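Local coordinates for type III secretion system effector HopBA1 (Pseudomonas syringae pv. aptata, PDB 5T09), which acts as a bacterial virulence factor that the Arabidopsis resistance protein RBA1 recognizes, enhancing RBA1 self-association and so triggering plant cell death, at residues 27-32 with 207-212; 53-58 with 213-218; 79-84 with 136-141; 103-108 with 118-123. All coordinates share one frame; numbering follows the deposited sequence.

In the fold
From the N terminus, the chain first runs through 27-32, which meets 207-212 in contact 1. Strand 49-54 then leads into 53-58, whose partner is 213-218 in contact 2. The segments alternate in the order 27-32, 53-58, 207-212, 213-218, so contacts 1 and 2 cross along the chain. They touch where strands 209-214 and 49-54 pair. Contact 3 joins 79-84 to 136-141 and falls within the loops that both of these close. Contact 4, between 103-108 and 118-123, falls within contact 3 in turn. Contacts 1 to 3 reach one sheet; contacts 1 and 2 share strand 209-214. Contact 4 packs two helices, and F84 of contact 3 touches L108, W119 and V123 there.

Contact 1: residues 27-32 with 207-212; sequences INVRPP and PGLVIS
I27 lays its side chain against P207, the G208 backbone and L209, and every interaction across this contact is apolar or van der Waals. No hydrogen bond joins the two segments. The two branches of I27 divide the work. CG1 stands anti to the carbonyl carbon (chi1 -57°), and the extended chi2 (167°) continues this branch to CD1, at the loop ahead of the strand. There I27 CD1 lies 3.5 Å from G208 O and 4.2 Å from P207 CB. P207 itself lies close to the potassium site formed by D200, P202 and M205. The other branch, I27 CG2, covers the start of the strand, 3.9 Å from L209 CA.

Two of the side-chain contacts meet on one methyl, L209 CD2. It sits 3.9 Å from I27 CG2 and the same 3.9 Å from V29 CG2. The I27 and L209 side chains cross obliquely, whereas V29 and L209 cross at about a right angle. L209 CD2 also approaches N28 O at 4.2 Å.

Segment 27-32 adds no strand here. It is an irregular stretch laid beside the first residues of strand 209-214, whose backbone bonds go to strand 49-54 on one side. N28 N is held by N47 OD1. Helix 36-46 packs on the same region, with A43 on L209, and strand 232-235 contributes I232 against V29.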
loop_
_atom_site.group_PDB
_atom_site.type_symbol
_atom_site.label_atom_id
_atom_site.label_comp_id
_atom_site.label_asym_id
_atom_site.label_seq_id
_atom_site.Cartn_x
_atom_site.Cartn_y
_atom_site.Cartn_z
ATOM N N ILE A 27 14.395 -5.935 -8.267
ATOM C CA ILE A 27 14.177 -5.473 -6.902
ATOM C C ILE A 27 15.533 -5.015 -6.372
ATOM O O ILE A 27 16.396 -5.832 -6.041
ATOM C CB ILE A 27 13.563 -6.567 -6.027
ATOM C CG1 ILE A 27 12.253 -7.069 -6.643
ATOM C CG2 ILE A 27 13.301 -6.037 -4.619
ATOM C CD1 ILE A 27 11.742 -8.354 -6.035
ATOM N N ASN A 28 15.728 -3.701 -6.311
ATOM C CA ASN A 28 16.954 -3.112 -5.787
ATOM C C ASN A 28 16.732 -2.757 -4.322
ATOM O O ASN A 28 15.891 -1.909 -4.008
ATOM C CB ASN A 28 17.357 -1.876 -6.590
ATOM C CG ASN A 28 17.743 -2.208 -8.021
ATOM O OD1 ASN A 28 18.909 -2.478 -8.313
ATOM N ND2 ASN A 28 16.765 -2.189 -8.919
ATOM N N VAL A 29 17.477 -3.407 -3.434
ATOM C CA VAL A 29 17.316 -3.239 -1.995
ATOM C C VAL A 29 18.501 -2.416 -1.502
ATOM O O VAL A 29 19.609 -2.936 -1.335
ATOM C CB VAL A 29 17.222 -4.586 -1.268
ATOM C CG1 VAL A 29 16.983 -4.370 0.221
ATOM C CG2 VAL A 29 16.112 -5.438 -1.869
ATOM N N ARG A 30 18.264 -1.124 -1.265
ATOM C CA ARG A 30 19.277 -0.203 -0.763
ATOM C C ARG A 30 19.097 -0.012 0.736
ATOM O O ARG A 30 17.963 0.206 1.186
ATOM C CB ARG A 30 19.166 1.141 -1.480
ATOM C CG ARG A 30 20.319 2.095 -1.215
ATOM C CD ARG A 30 20.552 3.037 -2.394
ATOM N NE ARG A 30 20.947 2.324 -3.608
ATOM C CZ ARG A 30 21.379 2.914 -4.721
ATOM N NH1 ARG A 30 21.483 4.234 -4.786
ATOM N NH2 ARG A 30 21.715 2.177 -5.771
ATOM N N PRO A 31 20.150 -0.096 1.547
ATOM C CA PRO A 31 19.986 0.093 2.996
ATOM C C PRO A 31 19.282 1.403 3.303
ATOM O O PRO A 31 19.667 2.456 2.770
ATOM C CB PRO A 31 21.430 0.093 3.516
ATOM C CG PRO A 31 22.167 -0.747 2.536
ATOM C CD PRO A 31 21.529 -0.480 1.199
ATOM N N PRO A 32 18.256 1.382 4.159
ATOM C CA PRO A 32 17.435 2.584 4.367
ATOM C C PRO A 32 18.270 3.836 4.610
ATOM O O PRO A 32 19.275 3.812 5.323
ATOM C CB PRO A 32 16.593 2.222 5.594
ATOM C CG PRO A 32 16.461 0.750 5.521
ATOM C CD PRO A 32 17.759 0.242 4.951
ATOM N N PRO A 207 6.984 -8.583 -9.622
ATOM C CA PRO A 207 8.094 -8.356 -8.688
ATOM C C PRO A 207 8.208 -6.887 -8.310
ATOM O O PRO A 207 8.049 -5.995 -9.144
ATOM C CB PRO A 207 9.325 -8.833 -9.468
ATOM C CG PRO A 207 8.794 -9.717 -10.539
ATOM C CD PRO A 207 7.446 -9.176 -10.888
ATOM N N GLY A 208 8.483 -6.642 -7.035
ATOM C CA GLY A 208 8.665 -5.284 -6.559
ATOM C C GLY A 208 9.263 -5.286 -5.171
ATOM O O GLY A 208 9.296 -6.310 -4.482
ATOM N N LEU A 209 9.738 -4.112 -4.772
ATOM C CA LEU A 209 10.273 -3.909 -3.432
ATOM C C LEU A 209 9.114 -3.825 -2.445
ATOM O O LEU A 209 8.225 -2.983 -2.597
ATOM C CB LEU A 209 11.123 -2.638 -3.406
ATOM C CG LEU A 209 11.986 -2.291 -2.185
ATOM C CD1 LEU A 209 11.163 -1.705 -1.046
ATOM C CD2 LEU A 209 12.759 -3.506 -1.715
ATOM N N VAL A 210 9.115 -4.701 -1.440
ATOM C CA VAL A 210 8.051 -4.761 -0.445
ATOM C C VAL A 210 8.551 -4.126 0.843
ATOM O O VAL A 210 9.637 -4.465 1.332
ATOM C CB VAL A 210 7.592 -6.209 -0.197
ATOM C CG1 VAL A 210 6.496 -6.246 0.860
ATOM C CG2 VAL A 210 7.100 -6.837 -1.494
ATOM N N ILE A 211 7.753 -3.217 1.396
ATOM C CA ILE A 211 8.068 -2.523 2.637
ATOM C C ILE A 211 7.141 -3.030 3.732
ATOM O O ILE A 211 5.937 -3.200 3.512
ATOM C CB ILE A 211 7.930 -0.996 2.479
ATOM C CG1 ILE A 211 8.938 -0.480 1.449
ATOM C CG2 ILE A 211 8.111 -0.296 3.836
ATOM C CD1 ILE A 211 8.840 1.008 1.165
ATOM N N SER A 212 7.708 -3.267 4.909
ATOM C CA SER A 212 6.962 -3.597 6.112
ATOM C C SER A 212 7.275 -2.555 7.175
ATOM O O SER A 212 8.162 -1.715 7.007
ATOM C CB SER A 212 7.314 -4.999 6.624
ATOM O OG SER A 212 8.663 -5.057 7.045
#

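Contact 2: residues 53-58 with 213-218; sequences GDEHGK and FDLTGR
K58 lays the first part of its side chain over one methyl of L215. L215 CD1 is 3.6 Å from K58 CG, with K58 CB and CD only slightly farther off. The K58 chain bends at chi2 (-60°), which turns CD back so that it too lies near this methyl. Its amine goes elsewhere, to a salt bridge with D238.

E55 comes to L215 tip to tip, with E55 OE1 3.9 Å from L215 CD1. Its other oxygen turns to F213. E55 OE2 lies 3.2 Å from F213 O, but both are acceptors and no hydrogen bond is assigned. The same oxygen is 3.7 Å from F213 CB.

The F213 ring turns its edge to the neighbouring strand. G53 O lies near the ring plane, 3.5 Å from F213 CD2. A water donates to G53 O at 2.7 Å and accepts a weak bond from F213 N, so it spans the two backbones. The contact lies at the C-terminal ends of the neighbouring parallel strands 49-54 and 209-214, and I61 and L64 of helix 60-74 pack on F213.

Each segment is shaped by its own bonds. A type II turn runs from E55 to K58, closed by K58 N to E55 O. H56 ND1 donates to D54 OD2. D214 OD1 takes both T216 N, in an Asx turn, and T216 OG1.

No direct hydrogen bond joins the segments. Van der Waals contacts, several of oxygen on carbon, and one water, weakly bound to F213 N, connect them; the approach of the two acceptors adds no bond.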
loop_
_atom_site.group_PDB
_atom_site.type_symbol
_atom_site.label_atom_id
_atom_site.label_comp_id
_atom_site.label_asym_id
_atom_site.label_seq_id
_atom_site.Cartn_x
_atom_site.Cartn_y
_atom_site.Cartn_z
ATOM N N GLY A 53 3.135 -2.509 2.669
ATOM C CA GLY A 53 2.302 -3.428 3.414
ATOM C C GLY A 53 1.550 -2.718 4.518
ATOM O O GLY A 53 2.141 -2.326 5.529
ATOM N N ASP A 54 0.248 -2.535 4.336
ATOM C CA ASP A 54 -0.538 -1.781 5.298
ATOM C C ASP A 54 -0.818 -2.615 6.537
ATOM O O ASP A 54 -1.014 -3.832 6.459
ATOM C CB ASP A 54 -1.861 -1.328 4.686
ATOM C CG ASP A 54 -2.510 -0.220 5.482
ATOM O OD1 ASP A 54 -1.809 0.771 5.787
ATOM O OD2 ASP A 54 -3.708 -0.344 5.816
ATOM N N GLU A 55 -0.820 -1.950 7.684
ATOM C CA GLU A 55 -1.392 -2.479 8.918
ATOM C C GLU A 55 -2.624 -1.626 9.185
ATOM O O GLU A 55 -2.508 -0.469 9.602
ATOM C CB GLU A 55 -0.399 -2.419 10.071
ATOM C CG GLU A 55 0.913 -3.133 9.797
ATOM C CD GLU A 55 1.806 -3.189 11.020
ATOM O OE1 GLU A 55 1.270 -3.244 12.150
ATOM O OE2 GLU A 55 3.045 -3.172 10.850
ATOM N N HIS A 56 -3.799 -2.186 8.914
ATOM C CA HIS A 56 -5.025 -1.402 8.975
ATOM C C HIS A 56 -5.206 -0.827 10.374
ATOM O O HIS A 56 -5.104 -1.544 11.371
ATOM C CB HIS A 56 -6.231 -2.265 8.598
ATOM C CG HIS A 56 -6.107 -2.946 7.270
ATOM N ND1 HIS A 56 -5.488 -2.363 6.185
ATOM C CD2 HIS A 56 -6.523 -4.166 6.855
ATOM C CE1 HIS A 56 -5.533 -3.194 5.157
ATOM N NE2 HIS A 56 -6.155 -4.294 5.538
ATOM N N GLY A 57 -5.460 0.475 10.444
ATOM C CA GLY A 57 -5.717 1.148 11.697
ATOM C C GLY A 57 -4.535 1.904 12.265
ATOM O O GLY A 57 -4.719 2.698 13.196
ATOM N N LYS A 58 -3.335 1.694 11.732
ATOM C CA LYS A 58 -2.130 2.310 12.274
ATOM C C LYS A 58 -1.898 3.649 11.585
ATOM O O LYS A 58 -1.698 3.700 10.367
ATOM C CB LYS A 58 -0.928 1.383 12.096
ATOM C CG LYS A 58 -1.053 0.053 12.832
ATOM C CD LYS A 58 -1.195 0.239 14.338
ATOM C CE LYS A 58 -1.212 -1.102 15.052
ATOM N NZ LYS A 58 -1.354 -0.955 16.521
ATOM N N PHE A 213 6.545 -2.615 8.286
ATOM C CA PHE A 213 6.672 -1.610 9.332
ATOM C C PHE A 213 6.892 -2.260 10.689
ATOM O O PHE A 213 6.198 -3.214 11.052
ATOM C CB PHE A 213 5.439 -0.711 9.366
ATOM C CG PHE A 213 5.312 0.148 8.152
ATOM C CD1 PHE A 213 5.966 1.366 8.081
ATOM C CD2 PHE A 213 4.564 -0.270 7.070
ATOM C CE1 PHE A 213 5.863 2.156 6.956
ATOM C CE2 PHE A 213 4.457 0.514 5.943
ATOM C CZ PHE A 213 5.109 1.730 5.885
ATOM N N ASP A 214 7.864 -1.730 11.423
ATOM C CA ASP A 214 8.130 -2.092 12.810
ATOM C C ASP A 214 7.664 -0.919 13.667
ATOM O O ASP A 214 8.350 0.103 13.764
ATOM C CB ASP A 214 9.612 -2.392 13.014
ATOM C CG ASP A 214 9.995 -2.505 14.477
ATOM O OD1 ASP A 214 9.091 -2.659 15.326
ATOM O OD2 ASP A 214 11.204 -2.442 14.776
ATOM N N LEU A 215 6.491 -1.065 14.281
ATOM C CA LEU A 215 5.907 -0.015 15.104
ATOM C C LEU A 215 6.174 -0.223 16.591
ATOM O O LEU A 215 5.433 0.305 17.426
ATOM C CB LEU A 215 4.402 0.074 14.848
ATOM C CG LEU A 215 3.984 0.224 13.381
ATOM C CD1 LEU A 215 2.470 0.290 13.255
ATOM C CD2 LEU A 215 4.623 1.449 12.744
ATOM N N THR A 216 7.218 -0.973 16.939
ATOM C CA THR A 216 7.550 -1.197 18.340
ATOM C C THR A 216 8.307 -0.032 18.959
ATOM O O THR A 216 8.443 0.011 20.187
ATOM C CB THR A 216 8.388 -2.472 18.497
ATOM O OG1 THR A 216 9.665 -2.296 17.870
ATOM C CG2 THR A 216 7.678 -3.670 17.879
ATOM N N GLY A 217 8.800 0.907 18.152
ATOM C CA GLY A 217 9.639 1.976 18.648
ATOM C C GLY A 217 11.024 1.548 19.073
ATOM O O GLY A 217 11.841 2.412 19.416
ATOM N N ARG A 218 11.320 0.247 19.067
ATOM C CA ARG A 218 12.654 -0.232 19.425
ATOM C C ARG A 218 13.624 -0.063 18.260
ATOM O O ARG A 218 14.534 0.771 18.305
ATOM C CB ARG A 218 12.588 -1.702 19.848
ATOM C CG ARG A 218 11.842 -1.970 21.140
ATOM C CD ARG A 218 11.958 -3.439 21.511
ATOM N NE ARG A 218 11.556 -3.705 22.888
ATOM C CZ ARG A 218 11.768 -4.857 23.518
ATOM N NH1 ARG A 218 12.382 -5.856 22.898
ATOM N NH2 ARG A 218 11.367 -5.009 24.772
HETATM O O HOH W 1 3.596 -3.844 7.295
#

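Contact 3: residues 79-84 with 136-141; sequences HLAVEF and YVSGID
H79 NE2 and S138 OG form a hydrogen bond of 2.9 Å, nearly straight at 164°, beside the backbone bonds that pair these parallel strands. They belong to the parallel core of the alpha-beta fold, where 136-141 is an outermost strand of the sheet. L80 N donates to Y136 O, S138 N to L80 O, V82 N to S138 O and I140 N to V82 O. The last, at 3.0 Å, meets its oxygen from above the carbonyl plane.

S138 OG lies between its backbone N and carbonyl carbon (chi1 70°), where it meets the edge of the H79 ring. H79 ND1 has a weak bond to S185 OG. The H79 and Y136 side chains lie side by side and point the same way. Their planes are 30° apart but slid, so the rings barely overlap. Y136 OH bonds E176.

Beyond the pairing, two waters connect E83 and D141. Each donates to D141 OD2; one also donates to E83 O and the other to E83 OE2. E83 OE2 forms a salt bridge with R162, and E83 OE1 accepts from G190 N. D141 OD1 takes W169 NE1.

Helix 117-132 covers the V82 and V137 face through L127. On the A81 face the fit is tight: I140 CG2 presses on A81 CB at only 3.4 Å.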
loop_
_atom_site.group_PDB
_atom_site.type_symbol
_atom_site.label_atom_id
_atom_site.label_comp_id
_atom_site.label_asym_id
_atom_site.label_seq_id
_atom_site.Cartn_x
_atom_site.Cartn_y
_atom_site.Cartn_z
ATOM N N HIS A 79 1.904 6.817 -9.994
ATOM C CA HIS A 79 0.718 5.995 -9.803
ATOM C C HIS A 79 0.733 5.397 -8.406
ATOM O O HIS A 79 1.754 4.853 -7.972
ATOM C CB HIS A 79 0.660 4.881 -10.851
ATOM C CG HIS A 79 -0.555 4.016 -10.744
ATOM N ND1 HIS A 79 -0.500 2.642 -10.844
ATOM C CD2 HIS A 79 -1.859 4.328 -10.555
ATOM C CE1 HIS A 79 -1.717 2.145 -10.715
ATOM N NE2 HIS A 79 -2.560 3.146 -10.537
ATOM N N LEU A 80 -0.400 5.499 -7.714
ATOM C CA LEU A 80 -0.594 4.894 -6.400
ATOM C C LEU A 80 -1.868 4.062 -6.448
ATOM O O LEU A 80 -2.970 4.610 -6.555
ATOM C CB LEU A 80 -0.671 5.961 -5.308
ATOM C CG LEU A 80 -1.041 5.475 -3.907
ATOM C CD1 LEU A 80 0.017 4.534 -3.350
ATOM C CD2 LEU A 80 -1.249 6.669 -2.989
ATOM N N ALA A 81 -1.719 2.745 -6.366
ATOM C CA ALA A 81 -2.831 1.808 -6.459
ATOM C C ALA A 81 -3.104 1.247 -5.070
ATOM O O ALA A 81 -2.198 0.696 -4.432
ATOM C CB ALA A 81 -2.503 0.696 -7.453
ATOM N N VAL A 82 -4.343 1.392 -4.593
ATOM C CA VAL A 82 -4.655 1.166 -3.185
ATOM C C VAL A 82 -5.773 0.142 -3.040
ATOM O O VAL A 82 -6.721 0.113 -3.835
ATOM C CB VAL A 82 -5.033 2.482 -2.475
ATOM C CG1 VAL A 82 -3.936 3.514 -2.682
ATOM C CG2 VAL A 82 -6.384 3.007 -2.963
ATOM N N GLU A 83 -5.659 -0.683 -1.996
ATOM C CA GLU A 83 -6.691 -1.661 -1.663
ATOM C C GLU A 83 -7.990 -0.994 -1.232
ATOM O O GLU A 83 -9.064 -1.590 -1.361
ATOM C CB GLU A 83 -6.193 -2.577 -0.544
ATOM C CG GLU A 83 -7.254 -3.525 0.012
ATOM C CD GLU A 83 -6.775 -4.322 1.213
ATOM O OE1 GLU A 83 -5.719 -3.982 1.784
ATOM O OE2 GLU A 83 -7.472 -5.287 1.595
ATOM N N PHE A 84 -7.919 0.229 -0.716
ATOM C CA PHE A 84 -9.077 0.832 -0.067
ATOM C C PHE A 84 -10.198 1.159 -1.043
ATOM O O PHE A 84 -11.320 1.428 -0.603
ATOM C CB PHE A 84 -8.635 2.088 0.679
ATOM C CG PHE A 84 -7.407 1.880 1.520
ATOM C CD1 PHE A 84 -7.421 0.978 2.569
ATOM C CD2 PHE A 84 -6.239 2.575 1.252
ATOM C CE1 PHE A 84 -6.292 0.773 3.339
ATOM C CE2 PHE A 84 -5.110 2.381 2.021
ATOM C CZ PHE A 84 -5.134 1.477 3.067
ATOM N N TYR A 136 -1.605 9.725 -9.906
ATOM C CA TYR A 136 -2.882 9.084 -10.204
ATOM C C TYR A 136 -3.183 8.019 -9.153
ATOM O O TYR A 136 -2.413 7.068 -8.983
ATOM C CB TYR A 136 -2.831 8.478 -11.606
ATOM C CG TYR A 136 -4.034 7.650 -12.000
ATOM C CD1 TYR A 136 -5.318 8.011 -11.610
ATOM C CD2 TYR A 136 -3.884 6.514 -12.788
ATOM C CE1 TYR A 136 -6.416 7.249 -11.980
ATOM C CE2 TYR A 136 -4.975 5.753 -13.166
ATOM C CZ TYR A 136 -6.237 6.124 -12.759
ATOM O OH TYR A 136 -7.321 5.365 -13.132
ATOM N N VAL A 137 -4.297 8.186 -8.439
ATOM C CA VAL A 137 -4.716 7.264 -7.389
ATOM C C VAL A 137 -5.851 6.410 -7.934
ATOM O O VAL A 137 -6.872 6.941 -8.385
ATOM C CB VAL A 137 -5.165 8.011 -6.122
ATOM C CG1 VAL A 137 -5.418 7.030 -4.988
ATOM C CG2 VAL A 137 -4.140 9.063 -5.708
ATOM N N SER A 138 -5.695 5.090 -7.873
ATOM C CA SER A 138 -6.715 4.181 -8.372
ATOM C C SER A 138 -6.894 3.034 -7.390
ATOM O O SER A 138 -6.090 2.834 -6.474
ATOM C CB SER A 138 -6.356 3.640 -9.762
ATOM O OG SER A 138 -5.265 2.739 -9.679
ATOM N N GLY A 139 -7.963 2.273 -7.597
ATOM C CA GLY A 139 -8.304 1.155 -6.735
ATOM C C GLY A 139 -7.905 -0.178 -7.340
ATOM O O GLY A 139 -7.892 -0.347 -8.559
ATOM N N ILE A 140 -7.571 -1.129 -6.467
ATOM C CA ILE A 140 -7.195 -2.475 -6.887
ATOM C C ILE A 140 -8.161 -3.537 -6.393
ATOM O O ILE A 140 -8.091 -4.681 -6.871
ATOM C CB ILE A 140 -5.769 -2.833 -6.419
ATOM C CG1 ILE A 140 -5.728 -2.897 -4.886
ATOM C CG2 ILE A 140 -4.779 -1.831 -6.973
ATOM C CD1 ILE A 140 -4.373 -3.207 -4.297
ATOM N N ASP A 141 -9.042 -3.215 -5.455
ATOM C CA ASP A 141 -9.752 -4.263 -4.745
ATOM C C ASP A 141 -10.921 -4.791 -5.569
ATOM O O ASP A 141 -11.406 -4.151 -6.506
ATOM C CB ASP A 141 -10.251 -3.754 -3.392
ATOM C CG ASP A 141 -10.489 -4.879 -2.402
ATOM O OD1 ASP A 141 -10.045 -6.017 -2.672
ATOM O OD2 ASP A 141 -11.110 -4.621 -1.350
HETATM O O HOH W 2 -11.629 -2.012 -0.897
HETATM O O HOH W 3 -9.967 -5.494 0.906
#

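Contact 4: residues 103-108 with 118-123; sequences AVKHFL and AWLDKV
L120 makes the main contact of helix 118-123 with helix 103-108, its two methyls parted between K105 and L108. The short helix axes approach to 9.0 Å and their directions differ by 123°. Taken in order along 118-123, L120 comes first. Its CG is anti to the backbone N (chi1 -169°), which sends the branch point toward the other helix. L120 CD2 lies 3.5 Å from K105 O and 3.6 Å from K105 CG. L120 CD1 rests on L108 CB at 3.7 Å.

D121 follows and is the residue whose CA comes nearest to that of K105. The extended lysine passes beside it, with K105 CD 4.3 Å from D121 CA. K105 NZ stays 4.4 Å from D121 OD2, too far for a salt bridge. The amine pairs instead with D117 OD1, so D121 probably contributes at most a longer-range attraction to K105. D121 OD2 also has a weak, long ion pair with K101.

V123 ends the series. V123 CG1 meets L108 CD1 at 4.2 Å. V123 CG2 turns elsewhere, to sit over the centre of one face of the W119 ring.

This corner joins helices 101-112 and 117-132, which follow one another in the chain. Helix 90-99 packs on the first through F93 and L97 against V104. Helix 60-74 reaches the second through P62, against W119 and V123. F84, just after strand 77-82, also touches V123.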
loop_
_atom_site.group_PDB
_atom_site.type_symbol
_atom_site.label_atom_id
_atom_site.label_comp_id
_atom_site.label_asym_id
_atom_site.label_seq_id
_atom_site.Cartn_x
_atom_site.Cartn_y
_atom_site.Cartn_z
ATOM N N ALA A 103 -14.905 14.223 1.270
ATOM C CA ALA A 103 -15.639 13.351 0.359
ATOM C C ALA A 103 -15.027 11.956 0.312
ATOM O O ALA A 103 -15.752 10.955 0.285
ATOM C CB ALA A 103 -15.674 13.969 -1.037
ATOM N N VAL A 104 -13.696 11.866 0.295
ATOM C CA VAL A 104 -13.040 10.561 0.228
ATOM C C VAL A 104 -13.383 9.732 1.460
ATOM O O VAL A 104 -13.645 8.526 1.363
ATOM C CB VAL A 104 -11.519 10.740 0.064
ATOM C CG1 VAL A 104 -10.788 9.403 0.194
ATOM C CG2 VAL A 104 -11.207 11.384 -1.282
ATOM N N LYS A 105 -13.384 10.360 2.635
ATOM C CA LYS A 105 -13.668 9.630 3.866
ATOM C C LYS A 105 -15.061 9.009 3.821
ATOM O O LYS A 105 -15.236 7.825 4.131
ATOM C CB LYS A 105 -13.525 10.568 5.066
ATOM C CG LYS A 105 -13.696 9.900 6.422
ATOM C CD LYS A 105 -13.543 10.911 7.548
ATOM C CE LYS A 105 -13.823 10.295 8.909
ATOM N NZ LYS A 105 -13.869 11.327 9.981
ATOM N N HIS A 106 -16.063 9.796 3.425
ATOM C CA HIS A 106 -17.422 9.272 3.323
ATOM C C HIS A 106 -17.509 8.142 2.305
ATOM O O HIS A 106 -18.276 7.191 2.494
ATOM C CB HIS A 106 -18.389 10.397 2.951
ATOM C CG HIS A 106 -19.797 10.162 3.401
ATOM N ND1 HIS A 106 -20.195 10.322 4.711
ATOM C CD2 HIS A 106 -20.903 9.783 2.717
ATOM C CE1 HIS A 106 -21.485 10.051 4.814
ATOM N NE2 HIS A 106 -21.938 9.721 3.618
ATOM N N PHE A 107 -16.729 8.223 1.224
ATOM C CA PHE A 107 -16.746 7.172 0.212
ATOM C C PHE A 107 -16.110 5.883 0.723
ATOM O O PHE A 107 -16.546 4.788 0.349
ATOM C CB PHE A 107 -16.026 7.658 -1.049
ATOM C CG PHE A 107 -15.887 6.607 -2.116
ATOM C CD1 PHE A 107 -16.876 6.427 -3.066
ATOM C CD2 PHE A 107 -14.764 5.802 -2.169
ATOM C CE1 PHE A 107 -16.748 5.463 -4.048
ATOM C CE2 PHE A 107 -14.634 4.837 -3.148
ATOM C CZ PHE A 107 -15.628 4.668 -4.085
ATOM N N LEU A 108 -15.085 5.984 1.567
ATOM C CA LEU A 108 -14.384 4.809 2.073
ATOM C C LEU A 108 -15.026 4.220 3.320
ATOM O O LEU A 108 -14.713 3.080 3.680
ATOM C CB LEU A 108 -12.925 5.162 2.389
ATOM C CG LEU A 108 -12.042 5.569 1.209
ATOM C CD1 LEU A 108 -10.695 6.092 1.699
ATOM C CD2 LEU A 108 -11.838 4.392 0.277
ATOM N N ALA A 118 -10.120 8.100 13.015
ATOM C CA ALA A 118 -8.871 8.826 12.814
ATOM C C ALA A 118 -8.073 8.230 11.665
ATOM O O ALA A 118 -7.594 8.949 10.780
ATOM C CB ALA A 118 -8.043 8.809 14.097
ATOM N N TRP A 119 -7.918 6.907 11.666
ATOM C CA TRP A 119 -7.173 6.247 10.604
ATOM C C TRP A 119 -7.820 6.491 9.245
ATOM O O TRP A 119 -7.136 6.820 8.269
ATOM C CB TRP A 119 -7.072 4.752 10.900
ATOM C CG TRP A 119 -6.376 3.977 9.827
ATOM C CD1 TRP A 119 -5.031 3.858 9.639
ATOM C CD2 TRP A 119 -6.998 3.201 8.800
ATOM N NE1 TRP A 119 -4.775 3.057 8.552
ATOM C CE2 TRP A 119 -5.968 2.638 8.022
ATOM C CE3 TRP A 119 -8.327 2.923 8.466
ATOM C CZ2 TRP A 119 -6.224 1.817 6.929
ATOM C CZ3 TRP A 119 -8.581 2.108 7.377
ATOM C CH2 TRP A 119 -7.536 1.565 6.623
ATOM N N LEU A 120 -9.145 6.344 9.162
ATOM C CA LEU A 120 -9.823 6.603 7.896
ATOM C C LEU A 120 -9.605 8.043 7.454
ATOM O O LEU A 120 -9.455 8.320 6.258
ATOM C CB LEU A 120 -11.318 6.304 8.012
ATOM C CG LEU A 120 -12.064 6.293 6.672
ATOM C CD1 LEU A 120 -11.647 5.084 5.842
ATOM C CD2 LEU A 120 -13.570 6.311 6.859
ATOM N N ASP A 121 -9.585 8.978 8.406
ATOM C CA ASP A 121 -9.273 10.364 8.074
ATOM C C ASP A 121 -7.863 10.484 7.504
ATOM O O ASP A 121 -7.645 11.154 6.488
ATOM C CB ASP A 121 -9.430 11.244 9.315
ATOM C CG ASP A 121 -9.209 12.712 9.020
ATOM O OD1 ASP A 121 -8.047 13.166 9.091
ATOM O OD2 ASP A 121 -10.197 13.413 8.719
ATOM N N LYS A 122 -6.887 9.836 8.149
ATOM C CA LYS A 122 -5.508 9.916 7.670
ATOM C C LYS A 122 -5.348 9.216 6.326
ATOM O O LYS A 122 -4.596 9.685 5.462
ATOM C CB LYS A 122 -4.551 9.319 8.703
ATOM C CG LYS A 122 -4.431 10.128 9.993
ATOM C CD LYS A 122 -3.919 11.534 9.713
ATOM C CE LYS A 122 -3.459 12.244 10.976
ATOM N NZ LYS A 122 -2.898 13.590 10.660
ATOM N N VAL A 123 -6.033 8.089 6.129
ATOM C CA VAL A 123 -6.003 7.431 4.825
ATOM C C VAL A 123 -6.537 8.374 3.756
ATOM O O VAL A 123 -5.948 8.523 2.681
ATOM C CB VAL A 123 -6.802 6.114 4.865
ATOM C CG1 VAL A 123 -6.933 5.516 3.460
ATOM C CG2 VAL A 123 -6.132 5.118 5.792
#